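GTPase activator-like protein (Chaetomium thermophilum, PDB 5HIU) is the fungal counterpart of TSC2, probably a GTPase activator, and is represented here by its N-terminal, all-helical part. Local coordinates at residues 143-147 against 187-191. Numbering follows the deposited sequence.
Sequences LTLWL and LFALV
Both segments are single turns of regular alpha helix, held by Leu147 N to Leu143 O (2.9 Å) and Val191 N to Leu187 O (2.8 Å). They run nearly antiparallel: the axes cross at -157° and approach to 10.6 Å. Leu143 CA faces Val191 CA at 6.7 Å, and Leu147 CA faces Leu187 CA at 7.3 Å. No hydrogen bond links the segments; the contact is apolar and buried.

Leu187 (chi1 t, chi2 p) points at the other helix. Its CD2 lies 3.4 Å from Trp146 O and 3.7 Å from Leu147 N, against the backbone, while its CD1 sits at the edge of the Trp146 ring. Leu143 (m, t) sets CD2 4.0 Å from Leu190 CD2 and CB 4.2 Å from Val191 CG2. Leu147 CD2 meets Phe188 CE1 at 3.7 Å. Trp146 also packs edge-to-face on Phe115, and Leu147 reaches helix 204-219. Helices 139-163 and 179-198 thus form an antiparallel pair within an alpha-solenoid, consistent with a HEAT-like repeat.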
# COMPACT_ATOMS: atom_id res chain seq x y z
N LEU A 143 3.44 -10.21 13.14
CA LEU A 143 3.61 -8.93 12.43
C LEU A 143 2.29 -8.19 12.32
O LEU A 143 2.21 -6.98 12.52
CB LEU A 143 4.16 -9.12 11.03
CG LEU A 143 5.56 -9.73 10.94
CD1 LEU A 143 5.88 -10.03 9.49
CD2 LEU A 143 6.63 -8.86 11.57
N THR A 144 1.25 -8.93 11.97
CA THR A 144 -0.06 -8.34 11.83
C THR A 144 -0.51 -7.75 13.15
O THR A 144 -1.12 -6.69 13.19
CB THR A 144 -1.06 -9.38 11.33
OG1 THR A 144 -0.65 -9.82 10.03
CG2 THR A 144 -2.49 -8.80 11.29
N LEU A 145 -0.22 -8.45 14.23
CA LEU A 145 -0.59 -7.96 15.54
C LEU A 145 0.13 -6.64 15.81
O LEU A 145 -0.47 -5.61 16.08
CB LEU A 145 -0.22 -9.02 16.57
CG LEU A 145 -0.52 -8.76 18.04
CD1 LEU A 145 -1.85 -8.02 18.23
CD2 LEU A 145 -0.50 -10.10 18.77
N TRP A 146 1.44 -6.69 15.67
CA TRP A 146 2.28 -5.53 15.88
C TRP A 146 1.93 -4.31 15.01
O TRP A 146 2.15 -3.18 15.42
CB TRP A 146 3.73 -5.95 15.63
CG TRP A 146 4.33 -6.68 16.76
CD1 TRP A 146 3.70 -7.14 17.88
CD2 TRP A 146 5.69 -7.04 16.89
NE1 TRP A 146 4.61 -7.77 18.70
CE2 TRP A 146 5.84 -7.71 18.11
CE3 TRP A 146 6.81 -6.85 16.09
CZ2 TRP A 146 7.04 -8.20 18.54
CZ3 TRP A 146 8.01 -7.34 16.52
CH2 TRP A 146 8.12 -8.00 17.74
N LEU A 147 1.42 -4.55 13.80
CA LEU A 147 1.01 -3.46 12.93
C LEU A 147 -0.10 -2.68 13.59
O LEU A 147 -0.08 -1.45 13.60
CB LEU A 147 0.46 -3.98 11.60
CG LEU A 147 1.37 -3.93 10.40
CD1 LEU A 147 0.61 -4.51 9.22
CD2 LEU A 147 1.81 -2.51 10.10
N LEU A 187 8.83 -1.28 11.28
CA LEU A 187 7.99 -2.43 11.20
C LEU A 187 7.48 -2.68 9.76
O LEU A 187 7.52 -3.83 9.28
CB LEU A 187 6.82 -2.28 12.18
CG LEU A 187 5.75 -3.37 12.22
CD1 LEU A 187 6.30 -4.73 12.59
CD2 LEU A 187 4.70 -2.95 13.21
N PHE A 188 7.00 -1.64 9.09
CA PHE A 188 6.61 -1.75 7.68
C PHE A 188 7.79 -2.31 6.88
O PHE A 188 7.64 -3.24 6.09
CB PHE A 188 6.25 -0.38 7.05
CG PHE A 188 4.86 0.12 7.35
CD1 PHE A 188 3.76 -0.63 7.06
CD2 PHE A 188 4.68 1.41 7.86
CE1 PHE A 188 2.50 -0.15 7.31
CE2 PHE A 188 3.41 1.90 8.12
CZ PHE A 188 2.33 1.12 7.85
N ALA A 189 8.97 -1.74 7.09
CA ALA A 189 10.16 -2.27 6.42
C ALA A 189 10.28 -3.77 6.72
O ALA A 189 10.51 -4.55 5.82
CB ALA A 189 11.43 -1.54 6.85
N LEU A 190 10.08 -4.17 7.97
CA LEU A 190 10.21 -5.58 8.35
C LEU A 190 9.18 -6.45 7.70
O LEU A 190 9.46 -7.58 7.35
CB LEU A 190 10.13 -5.75 9.87
CG LEU A 190 10.49 -7.12 10.42
CD1 LEU A 190 11.94 -7.44 10.14
CD2 LEU A 190 10.25 -7.15 11.92
N VAL A 191 7.97 -5.94 7.57
CA VAL A 191 6.87 -6.70 6.98
C VAL A 191 7.15 -6.90 5.49
O VAL A 191 6.96 -7.98 4.94
CB VAL A 191 5.53 -5.98 7.16
CG1 VAL A 191 4.44 -6.69 6.40
CG2 VAL A 191 5.15 -5.86 8.61